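Local coordinates for LIM domain only protein 7 (PDB 2EAQ) that probably binds the C-terminal tails of partner proteins through this PDZ domain, laying them as an added strand between a beta strand and a helix, at residues A[17-30]-A[68-81]. Numbering follows the deposited sequence.
Sequences LDFGFTIKWDIPGI and WEEAMAKAQETGHL. With NI (nickel (II) ion), chain B.
Phe19 and Leu81 meet, both buried, at one end of this contact: CD2 of Leu81 lies over one face of the phenyl ring, 3.7 Å from its centroid and 17° off the normal, a CH-pi contact. The edge of the same ring meets backbone, with Phe19 CZ 3.4 Å from Ala75 O and the carbonyl of Gly79 close by. Phe19 CG stands anti to its own carbonyl carbon (chi1 -71°), which carries the ring in beneath the end of helix 68-78. With an alanine here, the Leu81 methyl would probably lose its aromatic platform and a gap would open under the helix end. Leu81 CD2 is shared, for Phe21 CE2 reaches it at 3.6 Å, edge-on. Gln76, bent at chi2, lays its amide against the loop, NE2 3.0 Å from Asp18 CA but too poorly angled to Leu17 O for a hydrogen bond.

At the other end, Ile30 CD1 lies over one face of the Trp68 indole, a CH-pi contact 3.4 Å from CZ2. Ile23 CD1 comes to the indole edge, 3.8 Å from NE1, and also lies 4.2 Å from Met72 SD. Trp25 approaches obliquely.

Two turns set the backbone behind these groups. Asp18 OD1 accepts from Gly20 N through its anti lone pair, an Asx turn; Gly79 leaves the helix with positive phi, and the Thr78 hydroxyl takes His80 N in an ST turn. His80 NE2 binds nickel and ND1 is hydrogen-bonded to Asn10.

The pairing illustrates how a PDZ groove is framed. Strand 21-26 and helix 68-78 run antiparallel (173°), axes 12.8 Å apart; residues 18-21 (DFGF) probably form the GLGF-type carboxylate-binding loop, and Phe21, Ile23 and Met72 probably line the groove. Behind, Ile55 of strand 51-55 touches Trp68, Met72 and Leu81, while Phe60 meets Trp68 edge-to-face.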
ATOM      1  N   LEU A  17      11.513   4.036   9.406  1.00 13.83           N
ATOM      2  CA  LEU A  17      11.200   4.532   8.072  1.00 12.11           C
ATOM      3  C   LEU A  17       9.938   3.840   7.554  1.00 11.62           C
ATOM      4  O   LEU A  17       9.691   2.680   7.913  1.00 12.49           O
ATOM      5  CB  LEU A  17      12.351   4.208   7.131  1.00 14.21           C
ATOM      6  CG  LEU A  17      13.760   4.686   7.496  1.00 15.36           C
ATOM      7  CD1 LEU A  17      14.728   4.273   6.401  1.00 16.42           C
ATOM      8  CD2 LEU A  17      13.733   6.193   7.652  1.00 16.51           C
ATOM      9  N   ASP A  18       9.148   4.524   6.737  1.00 11.69           N
ATOM     10  CA  ASP A  18       7.973   3.868   6.145  1.00 11.91           C
ATOM     11  C   ASP A  18       8.430   3.024   4.946  1.00 11.03           C
ATOM     12  O   ASP A  18       9.600   2.961   4.612  1.00 10.85           O
ATOM     13  CB  ASP A  18       6.904   4.853   5.706  1.00 16.68           C
ATOM     14  CG  ASP A  18       7.429   5.882   4.749  1.00 18.76           C
ATOM     15  OD1 ASP A  18       7.982   5.543   3.682  1.00 24.43           O
ATOM     16  OD2 ASP A  18       7.308   7.104   5.072  1.00 24.90           O
ATOM     17  N   PHE A  19       7.477   2.361   4.319  1.00  9.12           N
ATOM     18  CA  PHE A  19       7.783   1.446   3.220  1.00  7.00           C
ATOM     19  C   PHE A  19       8.238   2.082   1.927  1.00  7.12           C
ATOM     20  O   PHE A  19       8.738   1.383   1.054  1.00  8.44           O
ATOM     21  CB  PHE A  19       6.588   0.549   2.916  1.00  5.37           C
ATOM     22  CG  PHE A  19       6.298  -0.489   3.970  1.00  6.14           C
ATOM     23  CD1 PHE A  19       6.920  -1.728   3.948  1.00  7.99           C
ATOM     24  CD2 PHE A  19       5.376  -0.230   4.976  1.00  8.49           C
ATOM     25  CE1 PHE A  19       6.618  -2.710   4.898  1.00  8.35           C
ATOM     26  CE2 PHE A  19       5.066  -1.219   5.969  1.00  9.41           C
ATOM     27  CZ  PHE A  19       5.701  -2.461   5.908  1.00  7.72           C
ATOM     28  N   GLY A  20       8.118   3.398   1.813  1.00  8.19           N
ATOM     29  CA  GLY A  20       8.610   4.013   0.585  1.00  9.64           C
ATOM     30  C   GLY A  20       7.562   4.469  -0.373  1.00  7.88           C
ATOM     31  O   GLY A  20       7.916   4.848  -1.473  1.00 10.36           O
ATOM     32  N   PHE A  21       6.274   4.492   0.004  1.00  7.05           N
ATOM     33  CA  PHE A  21       5.292   5.005  -0.943  1.00  6.10           C
ATOM     34  C   PHE A  21       4.336   5.921  -0.148  1.00  7.35           C
ATOM     35  O   PHE A  21       4.264   5.855   1.084  1.00  7.88           O
ATOM     36  CB  PHE A  21       4.518   3.831  -1.596  1.00  7.90           C
ATOM     37  CG  PHE A  21       3.605   3.104  -0.688  1.00  5.09           C
ATOM     38  CD1 PHE A  21       2.270   3.435  -0.627  1.00  6.65           C
ATOM     39  CD2 PHE A  21       4.076   2.051   0.122  1.00  7.08           C
ATOM     40  CE1 PHE A  21       1.433   2.724   0.246  1.00 10.04           C
ATOM     41  CE2 PHE A  21       3.234   1.365   0.984  1.00  7.87           C
ATOM     42  CZ  PHE A  21       1.931   1.718   1.033  1.00  9.09           C
ATOM     43  N   THR A  22       3.667   6.811  -0.873  1.00  6.01           N
ATOM     44  CA  THR A  22       2.615   7.667  -0.268  1.00  7.25           C
ATOM     45  C   THR A  22       1.329   7.356  -1.027  1.00  6.53           C
ATOM     46  O   THR A  22       1.349   6.863  -2.175  1.00  7.00           O
ATOM     47  CB  THR A  22       2.900   9.145  -0.375  1.00  8.23           C
ATOM     48  OG1 THR A  22       3.009   9.528  -1.739  1.00  8.64           O
ATOM     49  CG2 THR A  22       4.223   9.479   0.369  1.00  7.90           C
ATOM     50  N   ILE A  23       0.198   7.666  -0.399  1.00  5.72           N
ATOM     51  CA  ILE A  23      -1.111   7.393  -0.969  1.00  6.82           C
ATOM     52  C   ILE A  23      -1.788   8.652  -1.452  1.00  6.65           C
ATOM     53  O   ILE A  23      -1.645   9.742  -0.819  1.00  7.40           O
ATOM     54  CB  ILE A  23      -1.977   6.727   0.103  1.00  6.90           C
ATOM     55  CG1 ILE A  23      -1.397   5.335   0.430  1.00  7.87           C
ATOM     56  CG2 ILE A  23      -3.451   6.554  -0.396  1.00  9.14           C
ATOM     57  CD1 ILE A  23      -2.195   4.495   1.423  1.00 10.42           C
ATOM     58  N   LYS A  24      -2.429   8.515  -2.605  1.00  6.90           N
ATOM     59  CA  LYS A  24      -3.290   9.537  -3.188  1.00  7.54           C
ATOM     60  C   LYS A  24      -4.704   9.139  -2.834  1.00  5.78           C
ATOM     61  O   LYS A  24      -5.231   8.087  -3.262  1.00  7.91           O
ATOM     62  CB  LYS A  24      -3.180   9.584  -4.710  1.00  9.64           C
ATOM     63  CG  LYS A  24      -4.117  10.680  -5.270  1.00 14.20           C
ATOM     64  CD  LYS A  24      -3.804  10.982  -6.720  1.00 20.45           C
ATOM     65  CE  LYS A  24      -4.701  10.119  -7.583  1.00 23.56           C
ATOM     66  NZ  LYS A  24      -5.054  10.796  -8.908  1.00 29.98           N
ATOM     67  N   TRP A  25      -5.335   9.968  -1.987  1.00  5.52           N
ATOM     68  CA  TRP A  25      -6.739   9.774  -1.664  1.00  6.34           C
ATOM     69  C   TRP A  25      -7.545  10.387  -2.789  1.00  7.47           C
ATOM     70  O   TRP A  25      -7.452  11.609  -3.064  1.00  7.76           O
ATOM     71  CB  TRP A  25      -7.018  10.471  -0.342  1.00  7.46           C
ATOM     72  CG  TRP A  25      -6.374   9.724   0.797  1.00  8.09           C
ATOM     73  CD1 TRP A  25      -5.033   9.699   1.093  1.00 10.24           C
ATOM     74  CD2 TRP A  25      -7.012   8.849   1.705  1.00  9.29           C
ATOM     75  NE1 TRP A  25      -4.799   8.842   2.148  1.00 12.59           N
ATOM     76  CE2 TRP A  25      -5.993   8.301   2.548  1.00 10.17           C
ATOM     77  CE3 TRP A  25      -8.365   8.450   1.904  1.00  8.74           C
ATOM     78  CZ2 TRP A  25      -6.264   7.398   3.568  1.00 10.94           C
ATOM     79  CZ3 TRP A  25      -8.625   7.547   2.935  1.00 12.06           C
ATOM     80  CH2 TRP A  25      -7.581   7.033   3.753  1.00 11.37           C
ATOM     81  N   ASP A  26      -8.345   9.584  -3.480  1.00  7.32           N
ATOM     82  CA  ASP A  26      -9.209  10.080  -4.540  1.00  7.36           C
ATOM     83  C   ASP A  26     -10.500   9.288  -4.365  1.00  6.45           C
ATOM     84  O   ASP A  26     -10.901   8.450  -5.215  1.00  7.09           O
ATOM     85  CB  ASP A  26      -8.604   9.845  -5.914  1.00  9.00           C
ATOM     86  CG  ASP A  26      -9.171  10.831  -6.925  1.00  9.82           C
ATOM     87  OD1 ASP A  26     -10.057  11.574  -6.506  1.00 12.87           O
ATOM     88  OD2 ASP A  26      -8.698  10.804  -8.055  1.00 16.29           O
ATOM     89  N   ILE A  27     -11.206   9.616  -3.305  1.00  6.23           N
ATOM     90  CA  ILE A  27     -12.424   8.907  -2.898  1.00  6.55           C
ATOM     91  C   ILE A  27     -13.353   8.760  -4.119  1.00  6.14           C
ATOM     92  O   ILE A  27     -13.591   9.722  -4.801  1.00  7.16           O
ATOM     93  CB  ILE A  27     -13.076   9.710  -1.730  1.00  6.20           C
ATOM     94  CG1 ILE A  27     -12.214   9.580  -0.455  1.00  7.54           C
ATOM     95  CG2 ILE A  27     -14.494   9.236  -1.490  1.00  7.14           C
ATOM     96  CD1 ILE A  27     -11.884   8.121  -0.002  1.00  9.96           C
ATOM     97  N   PRO A  28     -14.019   7.600  -4.273  1.00  7.61           N
ATOM     98  CA  PRO A  28     -13.985   6.457  -3.351  1.00  6.46           C
ATOM     99  C   PRO A  28     -12.787   5.511  -3.347  1.00  7.78           C
ATOM    100  O   PRO A  28     -12.825   4.495  -2.616  1.00 10.84           O
ATOM    101  CB  PRO A  28     -15.315   5.735  -3.653  1.00  8.88           C
ATOM    102  CG  PRO A  28     -15.390   5.903  -5.167  1.00  8.00           C
ATOM    103  CD  PRO A  28     -15.007   7.364  -5.377  1.00  8.34           C
ATOM    104  N   GLY A  29     -11.751   5.866  -4.114  1.00  5.33           N
ATOM    105  CA  GLY A  29     -10.564   5.000  -4.083  1.00  6.71           C
ATOM    106  C   GLY A  29      -9.344   5.619  -3.458  1.00  7.65           C
ATOM    107  O   GLY A  29      -9.279   6.826  -3.209  1.00  6.87           O
ATOM    108  N   ILE A  30      -8.365   4.787  -3.177  1.00  6.05           N
ATOM    109  CA  ILE A  30      -7.007   5.241  -2.771  1.00  6.85           C
ATOM    110  C   ILE A  30      -6.034   4.636  -3.775  1.00  5.63           C
ATOM    111  O   ILE A  30      -6.226   3.496  -4.242  1.00  6.41           O
ATOM    112  CB  ILE A  30      -6.620   4.867  -1.336  1.00  4.99           C
ATOM    113  CG1 ILE A  30      -6.989   3.432  -1.032  1.00  7.10           C
ATOM    114  CG2 ILE A  30      -7.306   5.806  -0.326  1.00  7.58           C
ATOM    115  CD1 ILE A  30      -6.257   2.910   0.235  1.00  8.76           C
ATOM    116  N   TRP A  68      -8.446   1.868   8.189  1.00  9.25           N
ATOM    117  CA  TRP A  68      -7.389   1.811   7.187  1.00  9.86           C
ATOM    118  C   TRP A  68      -6.071   2.349   7.725  1.00 10.03           C
ATOM    119  O   TRP A  68      -4.977   1.711   7.626  1.00  9.34           O
ATOM    120  CB  TRP A  68      -7.805   2.625   5.979  1.00  9.59           C
ATOM    121  CG  TRP A  68      -6.663   2.593   4.971  1.00 10.12           C
ATOM    122  CD1 TRP A  68      -5.701   3.542   4.755  1.00 10.58           C
ATOM    123  CD2 TRP A  68      -6.363   1.497   4.138  1.00 11.30           C
ATOM    124  NE1 TRP A  68      -4.804   3.083   3.829  1.00 12.03           N
ATOM    125  CE2 TRP A  68      -5.184   1.823   3.432  1.00 11.10           C
ATOM    126  CE3 TRP A  68      -6.986   0.253   3.902  1.00 11.26           C
ATOM    127  CZ2 TRP A  68      -4.599   0.952   2.500  1.00 12.56           C
ATOM    128  CZ3 TRP A  68      -6.400  -0.602   2.969  1.00 12.30           C
ATOM    129  CH2 TRP A  68      -5.228  -0.256   2.283  1.00 13.66           C
ATOM    130  N   GLU A  69      -6.147   3.525   8.329  1.00 11.12           N
ATOM    131  CA  GLU A  69      -4.990   4.113   8.871  1.00 11.73           C
ATOM    132  C   GLU A  69      -4.387   3.256   9.960  1.00 10.17           C
ATOM    133  O   GLU A  69      -3.150   3.123  10.048  1.00 10.03           O
ATOM    134  CB  GLU A  69      -5.311   5.523   9.337  1.00 16.17           C
ATOM    135  CG  GLU A  69      -5.602   6.409   8.066  1.00 21.37           C
ATOM    136  CD  GLU A  69      -5.843   7.894   8.407  1.00 25.33           C
ATOM    137  OE1 GLU A  69      -5.145   8.732   7.806  1.00 24.25           O
ATOM    138  OE2 GLU A  69      -6.714   8.187   9.268  1.00 29.57           O
ATOM    139  N   GLU A  70      -5.217   2.638  10.787  1.00  9.70           N
ATOM    140  CA  GLU A  70      -4.698   1.733  11.820  1.00 10.82           C
ATOM    141  C   GLU A  70      -4.029   0.520  11.188  1.00  8.54           C
ATOM    142  O   GLU A  70      -2.995   0.073  11.685  1.00  9.04           O
ATOM    143  CB  GLU A  70      -5.825   1.315  12.779  1.00 10.35           C
ATOM    144  CG  GLU A  70      -6.227   2.511  13.641  1.00 13.59           C
ATOM    145  CD  GLU A  70      -7.469   2.327  14.511  1.00 19.94           C
ATOM    146  OE1 GLU A  70      -8.276   1.381  14.352  1.00 16.28           O
ATOM    147  OE2 GLU A  70      -7.684   3.223  15.369  1.00 19.07           O
ATOM    148  N   ALA A  71      -4.570  -0.021  10.095  1.00  6.53           N
ATOM    149  CA  ALA A  71      -3.902  -1.154   9.421  1.00  7.34           C
ATOM    150  C   ALA A  71      -2.560  -0.776   8.811  1.00  7.67           C
ATOM    151  O   ALA A  71      -1.583  -1.551   8.884  1.00  7.25           O
ATOM    152  CB  ALA A  71      -4.792  -1.678   8.350  1.00  7.66           C
ATOM    153  N   MET A  72      -2.455   0.437   8.289  1.00  7.10           N
ATOM    154  CA  MET A  72      -1.197   0.914   7.750  1.00  7.27           C
ATOM    155  C   MET A  72      -0.164   1.046   8.854  1.00  7.97           C
ATOM    156  O   MET A  72       1.001   0.613   8.722  1.00  9.10           O
ATOM    157  CB  MET A  72      -1.422   2.274   7.112  1.00  9.45           C
ATOM    158  CG  MET A  72      -2.022   2.130   5.766  1.00 11.81           C
ATOM    159  SD  MET A  72      -0.864   1.689   4.313  1.00  8.02           S
ATOM    160  CE  MET A  72       0.043   1.061   4.750  1.00  9.78           C
ATOM    161  N   ALA A  73      -0.557   1.571  10.025  1.00  8.30           N
ATOM    162  CA  ALA A  73       0.411   1.725  11.120  1.00  8.36           C
ATOM    163  C   ALA A  73       0.843   0.363  11.636  1.00  9.08           C
ATOM    164  O   ALA A  73       1.999   0.155  12.005  1.00 10.47           O
ATOM    165  CB  ALA A  73      -0.234   2.551  12.308  1.00  9.92           C
ATOM    166  N   LYS A  74      -0.089  -0.559  11.693  1.00  8.72           N
ATOM    167  CA  LYS A  74       0.231  -1.910  12.132  1.00  8.42           C
ATOM    168  C   LYS A  74       1.213  -2.598  11.164  1.00  9.26           C
ATOM    169  O   LYS A  74       2.132  -3.274  11.598  1.00  9.26           O
ATOM    170  CB  LYS A  74      -1.078  -2.683  12.264  1.00  8.99           C
ATOM    171  CG  LYS A  74      -0.857  -4.120  12.760  1.00  9.88           C
ATOM    172  CD  LYS A  74      -2.204  -4.770  13.031  1.00 11.58           C
ATOM    173  CE  LYS A  74      -2.047  -6.205  13.485  1.00 12.47           C
ATOM    174  NZ  LYS A  74      -3.365  -6.889  13.444  1.00 15.03           N
ATOM    175  N   ALA A  75       1.052  -2.406   9.858  1.00  8.62           N
ATOM    176  CA  ALA A  75       1.977  -3.026   8.918  1.00  7.71           C
ATOM    177  C   ALA A  75       3.354  -2.443   9.142  1.00 10.54           C
ATOM    178  O   ALA A  75       4.325  -3.152   8.942  1.00  8.57           O
ATOM    179  CB  ALA A  75       1.486  -2.742   7.454  1.00  8.03           C
ATOM    180  N   GLN A  76       3.462  -1.171   9.550  1.00 11.09           N
ATOM    181  CA  GLN A  76       4.780  -0.591   9.823  1.00 12.29           C
ATOM    182  C   GLN A  76       5.366  -1.276  11.033  1.00 12.75           C
ATOM    183  O   GLN A  76       6.577  -1.479  11.128  1.00 14.75           O
ATOM    184  CB  GLN A  76       4.695   0.885  10.141  1.00 17.52           C
ATOM    185  CG  GLN A  76       6.060   1.465  10.124  1.00 23.24           C
ATOM    186  CD  GLN A  76       6.090   2.499   9.091  1.00 26.99           C
ATOM    187  OE1 GLN A  76       5.900   3.664   9.378  1.00 30.04           O
ATOM    188  NE2 GLN A  76       6.246   2.085   7.857  1.00 29.98           N
ATOM    189  N   GLU A  77       4.528  -1.610  11.998  1.00 11.50           N
ATOM    190  CA  GLU A  77       5.019  -2.311  13.165  1.00 12.72           C
ATOM    191  C   GLU A  77       5.507  -3.719  12.831  1.00 11.46           C
ATOM    192  O   GLU A  77       6.591  -4.131  13.280  1.00 13.72           O
ATOM    193  CB  GLU A  77       3.937  -2.428  14.255  1.00 15.61           C
ATOM    194  CG  GLU A  77       4.622  -2.845  15.543  1.00 19.21           C
ATOM    195  CD  GLU A  77       3.887  -2.475  16.847  1.00 25.98           C
ATOM    196  OE1 GLU A  77       4.243  -3.078  17.892  1.00 26.96           O
ATOM    197  OE2 GLU A  77       2.989  -1.602  16.813  1.00 24.64           O
ATOM    198  N   THR A  78       4.800  -4.479  11.994  1.00  7.97           N
ATOM    199  CA  THR A  78       5.199  -5.884  11.700  1.00  7.07           C
ATOM    200  C   THR A  78       6.277  -5.927  10.590  1.00  6.69           C
ATOM    201  O   THR A  78       7.032  -6.938  10.483  1.00  8.49           O
ATOM    202  CB  THR A  78       4.019  -6.737  11.194  1.00  8.55           C
ATOM    203  OG1 THR A  78       3.583  -6.232   9.926  1.00  8.10           O
ATOM    204  CG2 THR A  78       2.852  -6.701  12.160  1.00  9.56           C
ATOM    205  N   GLY A  79       6.313  -4.896   9.737  1.00  6.78           N
ATOM    206  CA  GLY A  79       7.232  -4.919   8.612  1.00  7.65           C
ATOM    207  C   GLY A  79       6.742  -5.700   7.414  1.00  8.50           C
ATOM    208  O   GLY A  79       7.503  -5.916   6.451  1.00  6.95           O
ATOM    209  N   HIS A  80       5.511  -6.175   7.446  1.00  6.58           N
ATOM    210  CA  HIS A  80       4.973  -6.957   6.328  1.00  7.25           C
ATOM    211  C   HIS A  80       3.746  -6.301   5.754  1.00  8.13           C
ATOM    212  O   HIS A  80       2.787  -5.923   6.471  1.00  7.78           O
ATOM    213  CB  HIS A  80       4.554  -8.384   6.762  1.00  7.53           C
ATOM    214  CG  HIS A  80       5.621  -9.172   7.436  1.00  6.60           C
ATOM    215  ND1 HIS A  80       6.781  -9.561   6.793  1.00  7.63           N
ATOM    216  CD2 HIS A  80       5.708  -9.629   8.697  1.00  8.86           C
ATOM    217  CE1 HIS A  80       7.554 -10.205   7.650  1.00 10.76           C
ATOM    218  NE2 HIS A  80       6.925 -10.252   8.815  1.00  9.54           N
ATOM    219  N   LEU A  81       3.784  -6.101   4.460  1.00  7.13           N
ATOM    220  CA  LEU A  81       2.678  -5.481   3.786  1.00  8.87           C
ATOM    221  C   LEU A  81       2.364  -6.247   2.502  1.00  9.67           C
ATOM    222  O   LEU A  81       3.111  -6.133   1.541  1.00 12.37           O
ATOM    223  CB  LEU A  81       3.115  -4.041   3.534  1.00 12.08           C
ATOM    224  CG  LEU A  81       2.121  -3.050   3.022  1.00 13.45           C
ATOM    225  CD1 LEU A  81       0.920  -2.906   3.954  1.00 11.98           C
ATOM    226  CD2 LEU A  81       2.905  -1.729   2.890  1.00 12.62           C
TER
HETATM  227 NI    NI B2126       7.481 -11.114  10.756  0.50  3.15          NI
HETATM  228  O   HOH W   1       7.072  -9.260  11.603  1.00 14.80           O
HETATM  229  O   HOH W   2       5.587 -11.771  11.230  1.00 16.43           O